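Local coordinates for ankyrin repeat and SOCS box protein 11 (Homo sapiens, PDB 4UUC) that recognises substrates such as BIK, DIRAS2 and RPN1 for a cullin-5-RING E3 ubiquitin ligase, the chain here being its ankyrin repeat domain, at residues W166-T169 with A175-S178; L185-G190 with L218-P223; K194-Q199 with A203-A208. All coordinates share one frame; numbering follows the deposited sequence.

Interaction 1: residues W166-T169 with A175-S178; sequences WLDT and ARQS
Asp-168 and Arg-176 form a two-bond salt bridge between the loop that leads into helix 170-175 and the loop that follows it. The two side chains come from opposite directions and meet end-on. Arg-176 NH1 donates to Asp-168 OD2 at 2.8 Å, and Arg-176 NH2 donates to Asp-168 OD1 at 3.0 Å. Each nitrogen serves its own oxygen, and both N-H bonds run fairly straight, at 161°. OD2 receives NH1 through its syn lone pair. OD1 is also met on its syn side, though tilted out of the carboxylate plane. Both oxygens lie close to the guanidinium plane, but the two flat groups are twisted 38° apart.

Arg-176 CG lies anti to its carbonyl carbon (chi1 -66°), and from CG to NE the chain does not fold back. The extended chain runs back alongside the short helix and meets the acid, which reaches toward it from the other end.

Further hydrogen bonds hold the carboxylate. Tyr-140 OH bonds to OD2, and Asn-197 ND2 bonds to OD1. The acid of ANK 6 is thus tied to the preceding ANK 5 and to the loop that follows ANK 6. The arginine side chain also touches Asn-197 in that loop and Leu-206 of helix 203-206.

Thr-169 occupies the N-cap position of helix 170-175 and begins the TPLH motif that starts the first helix of an ankyrin repeat. Its OG1 makes a weak hydrogen bond to Leu-171 N, and its backbone N bonds to His-172 ND1.

Each carboxylate oxygen therefore has one arginine nitrogen and one uncharged partner. Asp-168 is buried and Arg-176 is exposed. The bridge probably offsets the charge of the buried acid, and its two bonds with the two outside partners should hold the carboxylate against rotation.

Interaction 2: residues L185-G190 with L218-P223; sequences LLTDYG and LLREGP
Arg-220 reaches from the end of helix 212-220 to Thr-187 and Asp-188 at the end of helix 180-188. The polar part is a salt bridge to a single oxygen. Arg-220 NH2 donates to Asp-188 OD1 at 2.9 Å, nearly along the C-O bond. Arg-220 NH1 donates to the same OD1 at 3.1 Å, from above the carboxylate plane. These bonds are bent, at 150° and 139°. OD1 lies near the guanidinium plane, between the two end nitrogens. NH1 has a second partner in His-184 ND1, one turn earlier on the acid's helix.

The apolar part is a methyl over a flat face. Thr-187 CG2 sits 3.1 Å above the guanidinium plane, offset toward the rim. The methyl stands anti to the threonine N, while OG1 lies beside that N and bonds to Ile-183 O. Arg-220 is bent at chi2 and chi3, which folds its guanidinium against the methyl. Leu-193 touches both side chains.

An alanine in place of Arg-220 would probably leave Asp-188 without its positive mate and uncover the methyl of Thr-187.

Just beyond, Gly-190 is the C-prime residue of a Schellman motif that ends helix 180-188. The contact joins ANK 6 to the last helix of the domain. At this surface site, two donors on one oxygen and a methyl on one face probably limit the turning of the guanidinium.

Interaction 3: residues K194-Q199 with A203-A208; sequences KRRNAQ and ALDLAA
With CG anti to its carbonyl carbon (chi1 -54°) and an extended chain to NE, Arg-196 carries its guanidinium across to Asp-205. The acid has its own CG anti to the carbonyl carbon, and the two side chains meet at a slant. Arg-196 NH1 donates to Asp-205 OD2 at 2.8 Å, forming a salt bridge. The bond is bent, at 142°. It meets OD2 nearly end-on to its C-O bond, and the oxygen is tilted a little from the guanidinium plane. The two planes are 22° apart.

A water completes a ring beside this bond. It accepts from Arg-196 NH2 at 2.9 Å and donates to Asp-205 OD1 at 2.8 Å. A second water lies 2.7 Å from Arg-195 O, to which it probably donates, and accepts from Ala-203 N at 3.0 Å. Arg-196 NH1 also bonds to Gly-200 O, and Asp-205 OD2 accepts from Ser-202 N.

The contact closes the loop between ANK 6 and helix 203-206 of the ankyrin stack. An Asx turn shapes that loop: Asn-197 OD1 accepts from Gln-199 N, which sits well above the carbonyl plane. The same oxygen accepts from Lys-201 N.

Van der Waals contact is slight: Leu-206 CD1 lies 4.0 Å from Asn-197 ND2, the two side chains coming from opposite directions.

The three contacts cluster at the C-terminal end of the ankyrin stack, on the same side of the chain's centre. Interaction 1 comes first along the chain and spans helix 170-175. Interaction 2 opens next, at 185-190, and closes at 218-223; interaction 3 is nested between. The centres of interactions 1 and 3 are about 7 Å apart; Ala-175 packs on Ala-203, and Asn-197 also touches interaction 1. Interaction 2 lies about 14 Å from each of the others. It touches interaction 3 through Glu-221 on Lys-194 and Leu-218 on Leu-204, but not interaction 1. Together they join ANK 6 to the last two helices of this ankyrin domain, which probably carries the ligase component's substrate-binding surface.

Interaction 1: residues W166-T169 with A175-S178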
ATOM      1  N   TRP A 166       9.316  -9.247 -10.992  1.00 21.11           N
ATOM      2  CA  TRP A 166      10.204 -10.209 -11.648  1.00 20.39           C
ATOM      3  C   TRP A 166      11.371  -9.465 -12.321  1.00 17.47           C
ATOM      4  O   TRP A 166      12.236  -8.949 -11.619  1.00 19.37           O
ATOM      5  CB  TRP A 166       9.444 -11.104 -12.639  1.00 19.09           C
ATOM      6  CG  TRP A 166      10.300 -12.275 -13.097  1.00 16.77           C
ATOM      7  CD1 TRP A 166      11.051 -13.094 -12.304  1.00 19.03           C
ATOM      8  CD2 TRP A 166      10.509 -12.725 -14.444  1.00 15.69           C
ATOM      9  NE1 TRP A 166      11.709 -14.025 -13.067  1.00 17.18           N
ATOM     10  CE2 TRP A 166      11.394 -13.822 -14.384  1.00 15.51           C
ATOM     11  CE3 TRP A 166      10.032 -12.309 -15.692  1.00 15.40           C
ATOM     12  CZ2 TRP A 166      11.812 -14.507 -15.522  1.00 16.59           C
ATOM     13  CZ3 TRP A 166      10.450 -12.992 -16.822  1.00 17.65           C
ATOM     14  CH2 TRP A 166      11.333 -14.076 -16.728  1.00 13.83           C
ATOM     15  N   LEU A 167      11.408  -9.398 -13.652  1.00 17.51           N
ATOM     16  CA  LEU A 167      12.549  -8.780 -14.342  1.00 18.52           C
ATOM     17  C   LEU A 167      12.403  -7.268 -14.546  1.00 17.40           C
ATOM     18  O   LEU A 167      13.351  -6.602 -14.974  1.00 18.14           O
ATOM     19  CB  LEU A 167      12.775  -9.444 -15.701  1.00 19.92           C
ATOM     20  CG  LEU A 167      13.406 -10.841 -15.713  1.00 18.63           C
ATOM     21  CD1 LEU A 167      13.624 -11.280 -17.149  1.00 21.91           C
ATOM     22  CD2 LEU A 167      14.709 -10.906 -14.932  1.00 22.24           C
ATOM     23  N   ASP A 168      11.223  -6.730 -14.259  1.00 15.19           N
ATOM     24  CA  ASP A 168      10.995  -5.289 -14.347  1.00 16.71           C
ATOM     25  C   ASP A 168      11.445  -4.650 -13.031  1.00 16.88           C
ATOM     26  O   ASP A 168      10.797  -4.810 -11.996  1.00 17.62           O
ATOM     27  CB  ASP A 168       9.519  -4.993 -14.633  1.00 18.26           C
ATOM     28  CG  ASP A 168       9.319  -3.757 -15.503  1.00 18.84           C
ATOM     29  OD1 ASP A 168       9.964  -3.650 -16.565  1.00 25.46           O
ATOM     30  OD2 ASP A 168       8.498  -2.898 -15.130  1.00 22.48           O
ATOM     31  N   THR A 169      12.579  -3.957 -13.062  1.00 17.62           N
ATOM     32  CA  THR A 169      13.117  -3.335 -11.861  1.00 17.30           C
ATOM     33  C   THR A 169      12.347  -2.047 -11.557  1.00 16.47           C
ATOM     34  O   THR A 169      11.638  -1.531 -12.419  1.00 14.98           O
ATOM     35  CB  THR A 169      14.624  -3.010 -12.003  1.00 17.20           C
ATOM     36  OG1 THR A 169      14.801  -1.893 -12.881  1.00 17.72           O
ATOM     37  CG2 THR A 169      15.401  -4.211 -12.541  1.00 21.54           C
ATOM     38  N   ALA A 175      11.155   4.665 -15.327  1.00 16.94           N
ATOM     39  CA  ALA A 175      11.465   5.135 -16.676  1.00 15.44           C
ATOM     40  C   ALA A 175      10.203   5.361 -17.506  1.00 17.89           C
ATOM     41  O   ALA A 175      10.198   6.180 -18.422  1.00 20.12           O
ATOM     42  CB  ALA A 175      12.386   4.145 -17.376  1.00 17.56           C
ATOM     43  N   ARG A 176       9.142   4.622 -17.190  1.00 16.75           N
ATOM     44  CA  ARG A 176       7.875   4.760 -17.903  1.00 16.44           C
ATOM     45  C   ARG A 176       7.048   5.941 -17.401  1.00 22.16           C
ATOM     46  O   ARG A 176       6.059   6.321 -18.036  1.00 20.71           O
ATOM     47  CB  ARG A 176       7.043   3.485 -17.770  1.00 16.71           C
ATOM     48  CG  ARG A 176       7.639   2.270 -18.434  1.00 19.67           C
ATOM     49  CD  ARG A 176       6.603   1.161 -18.514  1.00 20.19           C
ATOM     50  NE  ARG A 176       7.185  -0.120 -18.889  1.00 22.53           N
ATOM     51  CZ  ARG A 176       7.729  -0.981 -18.033  1.00 21.54           C
ATOM     52  NH1 ARG A 176       7.776  -0.705 -16.736  1.00 18.85           N
ATOM     53  NH2 ARG A 176       8.229  -2.124 -18.475  1.00 20.03           N
ATOM     54  N   GLN A 177       7.438   6.502 -16.258  1.00 18.13           N
ATOM     55  CA  GLN A 177       6.719   7.629 -15.665  1.00 16.65           C
ATOM     56  C   GLN A 177       7.426   8.945 -15.992  1.00 19.28           C
ATOM     57  O   GLN A 177       8.234   9.006 -16.918  1.00 21.61           O
ATOM     58  CB  GLN A 177       6.587   7.461 -14.147  1.00 18.16           C
ATOM     59  CG  GLN A 177       6.160   6.077 -13.683  1.00 20.24           C
ATOM     60  CD  GLN A 177       4.971   5.526 -14.438  1.00 27.92           C
ATOM     61  OE1 GLN A 177       4.046   6.260 -14.792  1.00 24.26           O
ATOM     62  NE2 GLN A 177       4.990   4.222 -14.692  1.00 26.76           N
ATOM     63  N   SER A 178       7.120   9.986 -15.221  1.00 18.19           N
ATOM     64  CA  SER A 178       7.576  11.341 -15.528  1.00 19.96           C
ATOM     65  C   SER A 178       8.298  12.022 -14.362  1.00 24.38           C
ATOM     66  O   SER A 178       8.419  13.252 -14.342  1.00 23.97           O
ATOM     67  CB  SER A 178       6.380  12.198 -15.956  1.00 22.93           C
ATOM     68  OG  SER A 178       5.744  11.642 -17.094  1.00 37.57           O
TER

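Interaction 2: residues L185-G190 with L218-P223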
ATOM      1  N   LEU A 185      17.227   9.210  -7.312  1.00 14.25           N
ATOM      2  CA  LEU A 185      17.217   8.499  -6.035  1.00 15.12           C
ATOM      3  C   LEU A 185      17.589   7.030  -6.219  1.00 14.83           C
ATOM      4  O   LEU A 185      18.418   6.506  -5.480  1.00 17.99           O
ATOM      5  CB  LEU A 185      15.847   8.605  -5.361  1.00 18.13           C
ATOM      6  CG  LEU A 185      15.568   9.874  -4.548  1.00 18.79           C
ATOM      7  CD1 LEU A 185      14.086   9.977  -4.221  1.00 20.44           C
ATOM      8  CD2 LEU A 185      16.385   9.890  -3.275  1.00 23.30           C
ATOM      9  N   LEU A 186      16.961   6.363  -7.185  1.00 14.27           N
ATOM     10  CA  LEU A 186      17.287   4.971  -7.481  1.00 15.18           C
ATOM     11  C   LEU A 186      18.754   4.814  -7.877  1.00 15.32           C
ATOM     12  O   LEU A 186      19.450   3.917  -7.396  1.00 19.45           O
ATOM     13  CB  LEU A 186      16.396   4.427  -8.601  1.00 15.72           C
ATOM     14  CG  LEU A 186      14.928   4.172  -8.262  1.00 19.49           C
ATOM     15  CD1 LEU A 186      14.186   3.733  -9.518  1.00 14.50           C
ATOM     16  CD2 LEU A 186      14.783   3.132  -7.166  1.00 18.56           C
ATOM     17  N   THR A 187      19.211   5.680  -8.772  1.00 16.44           N
ATOM     18  CA  THR A 187      20.591   5.638  -9.230  1.00 22.97           C
ATOM     19  C   THR A 187      21.556   5.875  -8.066  1.00 21.99           C
ATOM     20  O   THR A 187      22.565   5.175  -7.939  1.00 21.58           O
ATOM     21  CB  THR A 187      20.843   6.680 -10.329  1.00 23.23           C
ATOM     22  OG1 THR A 187      19.953   6.441 -11.426  1.00 24.21           O
ATOM     23  CG2 THR A 187      22.282   6.605 -10.822  1.00 27.00           C
ATOM     24  N   ASP A 188      21.239   6.851  -7.217  1.00 19.55           N
ATOM     25  CA  ASP A 188      22.075   7.154  -6.054  1.00 20.84           C
ATOM     26  C   ASP A 188      22.211   5.951  -5.121  1.00 28.83           C
ATOM     27  O   ASP A 188      23.223   5.807  -4.431  1.00 20.11           O
ATOM     28  CB  ASP A 188      21.511   8.332  -5.254  1.00 22.07           C
ATOM     29  CG  ASP A 188      21.672   9.668  -5.961  1.00 24.98           C
ATOM     30  OD1 ASP A 188      22.476   9.770  -6.912  1.00 23.38           O
ATOM     31  OD2 ASP A 188      20.992  10.628  -5.544  1.00 27.52           O
ATOM     32  N   TYR A 189      21.185   5.102  -5.094  1.00 20.66           N
ATOM     33  CA  TYR A 189      21.168   3.926  -4.230  1.00 24.31           C
ATOM     34  C   TYR A 189      21.576   2.650  -4.969  1.00 21.39           C
ATOM     35  O   TYR A 189      21.336   1.539  -4.493  1.00 24.65           O
ATOM     36  CB  TYR A 189      19.783   3.758  -3.599  1.00 20.66           C
ATOM     37  CG  TYR A 189      19.626   4.527  -2.312  1.00 19.22           C
ATOM     38  CD1 TYR A 189      19.211   5.850  -2.315  1.00 14.81           C
ATOM     39  CD2 TYR A 189      19.906   3.931  -1.090  1.00 26.87           C
ATOM     40  CE1 TYR A 189      19.072   6.559  -1.140  1.00 23.43           C
ATOM     41  CE2 TYR A 189      19.770   4.632   0.092  1.00 22.81           C
ATOM     42  CZ  TYR A 189      19.354   5.941   0.062  1.00 24.36           C
ATOM     43  OH  TYR A 189      19.219   6.636   1.238  1.00 30.38           O
ATOM     44  N   GLY A 190      22.199   2.816  -6.132  1.00 21.81           N
ATOM     45  CA  GLY A 190      22.897   1.726  -6.792  1.00 22.08           C
ATOM     46  C   GLY A 190      22.118   0.941  -7.830  1.00 23.94           C
ATOM     47  O   GLY A 190      22.483  -0.193  -8.146  1.00 22.93           O
ATOM     48  N   LEU A 218      20.221   9.393 -19.261  1.00 18.70           N
ATOM     49  CA  LEU A 218      21.389   9.626 -20.104  1.00 21.03           C
ATOM     50  C   LEU A 218      22.536  10.234 -19.297  1.00 20.43           C
ATOM     51  O   LEU A 218      23.699   9.891 -19.508  1.00 26.01           O
ATOM     52  CB  LEU A 218      21.032  10.543 -21.276  1.00 19.76           C
ATOM     53  CG  LEU A 218      20.246   9.911 -22.424  1.00 18.80           C
ATOM     54  CD1 LEU A 218      19.667  10.981 -23.327  1.00 21.47           C
ATOM     55  CD2 LEU A 218      21.133   8.963 -23.217  1.00 26.17           C
ATOM     56  N   LEU A 219      22.202  11.127 -18.371  1.00 20.06           N
ATOM     57  CA  LEU A 219      23.215  11.822 -17.572  1.00 20.21           C
ATOM     58  C   LEU A 219      23.882  10.918 -16.532  1.00 23.86           C
ATOM     59  O   LEU A 219      25.020  11.165 -16.131  1.00 24.82           O
ATOM     60  CB  LEU A 219      22.594  13.030 -16.867  1.00 23.20           C
ATOM     61  CG  LEU A 219      22.243  14.230 -17.749  1.00 29.11           C
ATOM     62  CD1 LEU A 219      21.380  15.216 -16.973  1.00 29.01           C
ATOM     63  CD2 LEU A 219      23.500  14.907 -18.272  1.00 39.02           C
ATOM     64  N   ARG A 220      23.177   9.873 -16.106  1.00 17.54           N
ATOM     65  CA  ARG A 220      23.656   8.989 -15.041  1.00 20.74           C
ATOM     66  C   ARG A 220      24.286   7.702 -15.572  1.00 27.93           C
ATOM     67  O   ARG A 220      25.000   7.008 -14.846  1.00 22.42           O
ATOM     68  CB  ARG A 220      22.512   8.623 -14.095  1.00 21.70           C
ATOM     69  CG  ARG A 220      21.854   9.797 -13.372  1.00 19.74           C
ATOM     70  CD  ARG A 220      22.844  10.626 -12.568  1.00 15.33           C
ATOM     71  NE  ARG A 220      23.503   9.867 -11.506  1.00 21.15           N
ATOM     72  CZ  ARG A 220      23.083   9.795 -10.247  1.00 20.29           C
ATOM     73  NH1 ARG A 220      21.984  10.428  -9.856  1.00 23.83           N
ATOM     74  NH2 ARG A 220      23.769   9.081  -9.365  1.00 24.41           N
ATOM     75  N   GLU A 221      24.016   7.377 -16.830  1.00 24.49           N
ATOM     76  CA  GLU A 221      24.511   6.136 -17.409  1.00 26.54           C
ATOM     77  C   GLU A 221      26.014   6.222 -17.640  1.00 26.58           C
ATOM     78  O   GLU A 221      26.497   7.134 -18.307  1.00 32.00           O
ATOM     79  CB  GLU A 221      23.793   5.831 -18.723  1.00 33.89           C
ATOM     80  CG  GLU A 221      23.999   4.413 -19.219  1.00 49.41           C
ATOM     81  CD  GLU A 221      23.227   4.118 -20.493  1.00 47.12           C
ATOM     82  OE1 GLU A 221      23.168   4.999 -21.378  1.00 60.16           O
ATOM     83  OE2 GLU A 221      22.676   3.003 -20.608  1.00 65.29           O
ATOM     84  N   GLY A 222      26.751   5.270 -17.081  1.00 33.50           N
ATOM     85  CA  GLY A 222      28.193   5.238 -17.251  1.00 36.17           C
ATOM     86  C   GLY A 222      28.593   4.889 -18.673  1.00 32.89           C
ATOM     87  O   GLY A 222      27.774   4.401 -19.455  1.00 27.35           O
ATOM     88  N   PRO A 223      29.864   5.136 -19.024  1.00 34.40           N
ATOM     89  CA  PRO A 223      30.339   4.840 -20.377  1.00 28.97           C
ATOM     90  C   PRO A 223      30.408   3.342 -20.643  1.00 33.50           C
ATOM     91  O   PRO A 223      30.303   2.558 -19.698  1.00 34.17           O
ATOM     92  CB  PRO A 223      31.737   5.459 -20.398  1.00 29.30           C
ATOM     93  CG  PRO A 223      32.181   5.381 -18.985  1.00 30.54           C
ATOM     94  CD  PRO A 223      30.947   5.647 -18.165  1.00 33.26           C
TER

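Interaction 3: residues K194-Q199 with A203-A208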
ATOM      1  N   LYS A 194      21.837  -0.590 -16.722  1.00 29.74           N
ATOM      2  CA  LYS A 194      22.067  -1.312 -17.970  1.00 31.58           C
ATOM      3  C   LYS A 194      21.169  -2.542 -18.136  1.00 32.04           C
ATOM      4  O   LYS A 194      20.842  -2.920 -19.263  1.00 26.08           O
ATOM      5  CB  LYS A 194      23.539  -1.728 -18.063  1.00 38.17           C
ATOM      6  CG  LYS A 194      24.518  -0.553 -18.090  1.00 43.44           C
ATOM      7  CD  LYS A 194      24.446   0.224 -19.399  1.00 43.63           C
ATOM      8  CE  LYS A 194      25.310   1.483 -19.361  1.00 53.02           C
ATOM      9  NZ  LYS A 194      26.770   1.193 -19.296  1.00 41.73           N
ATOM     10  N   ARG A 195      20.750  -3.161 -17.036  1.00 27.16           N
ATOM     11  CA  ARG A 195      20.080  -4.456 -17.143  1.00 29.35           C
ATOM     12  C   ARG A 195      18.724  -4.351 -17.841  1.00 30.35           C
ATOM     13  O   ARG A 195      18.008  -3.351 -17.717  1.00 25.18           O
ATOM     14  CB  ARG A 195      19.915  -5.104 -15.767  1.00 33.59           C
ATOM     15  CG  ARG A 195      19.081  -4.328 -14.783  1.00 30.41           C
ATOM     16  CD  ARG A 195      18.899  -5.132 -13.507  1.00 30.79           C
ATOM     17  NE  ARG A 195      18.005  -6.269 -13.706  1.00 36.35           N
ATOM     18  CZ  ARG A 195      17.696  -7.156 -12.766  1.00 43.42           C
ATOM     19  NH1 ARG A 195      18.219  -7.055 -11.550  1.00 43.34           N
ATOM     20  NH2 ARG A 195      16.866  -8.151 -13.046  1.00 43.47           N
ATOM     21  N   ARG A 196      18.395  -5.400 -18.587  1.00 25.30           N
ATOM     22  CA  ARG A 196      17.196  -5.427 -19.412  1.00 20.73           C
ATOM     23  C   ARG A 196      16.099  -6.257 -18.761  1.00 28.50           C
ATOM     24  O   ARG A 196      16.382  -7.174 -17.987  1.00 22.99           O
ATOM     25  CB  ARG A 196      17.535  -5.974 -20.801  1.00 26.61           C
ATOM     26  CG  ARG A 196      18.682  -5.224 -21.463  1.00 32.78           C
ATOM     27  CD  ARG A 196      18.949  -5.686 -22.886  1.00 38.05           C
ATOM     28  NE  ARG A 196      19.840  -4.756 -23.577  1.00 40.22           N
ATOM     29  CZ  ARG A 196      19.443  -3.639 -24.185  1.00 46.27           C
ATOM     30  NH1 ARG A 196      18.159  -3.302 -24.203  1.00 40.06           N
ATOM     31  NH2 ARG A 196      20.332  -2.855 -24.780  1.00 49.98           N
ATOM     32  N   ASN A 197      14.850  -5.923 -19.081  1.00 26.49           N
ATOM     33  CA  ASN A 197      13.694  -6.614 -18.518  1.00 25.80           C
ATOM     34  C   ASN A 197      13.187  -7.726 -19.438  1.00 19.74           C
ATOM     35  O   ASN A 197      13.879  -8.134 -20.369  1.00 22.58           O
ATOM     36  CB  ASN A 197      12.574  -5.608 -18.211  1.00 20.53           C
ATOM     37  CG  ASN A 197      11.950  -4.989 -19.462  1.00 24.18           C
ATOM     38  OD1 ASN A 197      12.288  -5.333 -20.594  1.00 22.26           O
ATOM     39  ND2 ASN A 197      11.023  -4.060 -19.248  1.00 23.27           N
ATOM     40  N   ALA A 198      11.972  -8.202 -19.180  1.00 22.88           N
ATOM     41  CA  ALA A 198      11.420  -9.347 -19.903  1.00 24.91           C
ATOM     42  C   ALA A 198      11.135  -9.036 -21.373  1.00 29.95           C
ATOM     43  O   ALA A 198      11.008  -9.947 -22.192  1.00 25.42           O
ATOM     44  CB  ALA A 198      10.151  -9.829 -19.217  1.00 26.85           C
ATOM     45  N   GLN A 199      11.028  -7.754 -21.706  1.00 25.67           N
ATOM     46  CA  GLN A 199      10.842  -7.338 -23.093  1.00 26.11           C
ATOM     47  C   GLN A 199      12.184  -6.989 -23.740  1.00 22.38           C
ATOM     48  O   GLN A 199      12.231  -6.515 -24.876  1.00 30.54           O
ATOM     49  CB  GLN A 199       9.885  -6.146 -23.174  1.00 31.32           C
ATOM     50  CG  GLN A 199       8.418  -6.503 -22.932  1.00 28.88           C
ATOM     51  CD  GLN A 199       8.122  -6.853 -21.484  1.00 38.93           C
ATOM     52  OE1 GLN A 199       8.513  -6.130 -20.568  1.00 36.60           O
ATOM     53  NE2 GLN A 199       7.427  -7.967 -21.270  1.00 36.83           N
ATOM     54  N   ALA A 203      16.108   0.567 -18.943  1.00 22.43           N
ATOM     55  CA  ALA A 203      15.338   1.712 -18.473  1.00 19.10           C
ATOM     56  C   ALA A 203      15.389   2.840 -19.506  1.00 19.11           C
ATOM     57  O   ALA A 203      14.366   3.441 -19.829  1.00 17.47           O
ATOM     58  CB  ALA A 203      15.855   2.189 -17.128  1.00 22.12           C
ATOM     59  N   LEU A 204      16.575   3.102 -20.047  1.00 23.52           N
ATOM     60  CA  LEU A 204      16.728   4.141 -21.058  1.00 24.22           C
ATOM     61  C   LEU A 204      15.846   3.862 -22.280  1.00 24.17           C
ATOM     62  O   LEU A 204      15.224   4.777 -22.818  1.00 20.78           O
ATOM     63  CB  LEU A 204      18.194   4.268 -21.479  1.00 24.35           C
ATOM     64  CG  LEU A 204      18.528   5.396 -22.461  1.00 32.09           C
ATOM     65  CD1 LEU A 204      18.185   6.770 -21.881  1.00 26.96           C
ATOM     66  CD2 LEU A 204      19.997   5.331 -22.844  1.00 34.61           C
ATOM     67  N   ASP A 205      15.776   2.600 -22.704  1.00 22.53           N
ATOM     68  CA  ASP A 205      14.920   2.222 -23.830  1.00 25.02           C
ATOM     69  C   ASP A 205      13.457   2.587 -23.578  1.00 21.79           C
ATOM     70  O   ASP A 205      12.723   2.937 -24.507  1.00 27.18           O
ATOM     71  CB  ASP A 205      15.005   0.713 -24.112  1.00 24.23           C
ATOM     72  CG  ASP A 205      16.366   0.273 -24.624  1.00 35.47           C
ATOM     73  OD1 ASP A 205      17.094   1.090 -25.226  1.00 32.19           O
ATOM     74  OD2 ASP A 205      16.699  -0.918 -24.432  1.00 28.87           O
ATOM     75  N   LEU A 206      13.030   2.484 -22.323  1.00 19.90           N
ATOM     76  CA  LEU A 206      11.631   2.704 -21.966  1.00 20.91           C
ATOM     77  C   LEU A 206      11.261   4.178 -21.858  1.00 21.43           C
ATOM     78  O   LEU A 206      10.092   4.535 -21.989  1.00 20.19           O
ATOM     79  CB  LEU A 206      11.307   2.011 -20.641  1.00 21.42           C
ATOM     80  CG  LEU A 206      11.362   0.482 -20.654  1.00 18.12           C
ATOM     81  CD1 LEU A 206      11.241  -0.054 -19.239  1.00 23.42           C
ATOM     82  CD2 LEU A 206      10.265  -0.094 -21.540  1.00 21.44           C
ATOM     83  N   ALA A 207      12.250   5.032 -21.606  1.00 19.30           N
ATOM     84  CA  ALA A 207      11.987   6.449 -21.397  1.00 22.77           C
ATOM     85  C   ALA A 207      11.482   7.109 -22.675  1.00 23.52           C
ATOM     86  O   ALA A 207      11.921   6.773 -23.772  1.00 22.01           O
ATOM     87  CB  ALA A 207      13.243   7.154 -20.896  1.00 17.01           C
ATOM     88  N   ALA A 208      10.558   8.051 -22.518  1.00 21.80           N
ATOM     89  CA  ALA A 208      10.010   8.792 -23.648  1.00 24.50           C
ATOM     90  C   ALA A 208      11.084   9.676 -24.282  1.00 24.06           C
ATOM     91  O   ALA A 208      11.795  10.383 -23.568  1.00 27.24           O
ATOM     92  CB  ALA A 208       8.833   9.635 -23.199  1.00 29.04           C
TER
HETATM   93  O   HOH W   1      17.927  -0.757 -16.901  1.00 21.64           O
HETATM   94  O   HOH W   2      19.322  -0.378 -25.988  1.00 46.48           O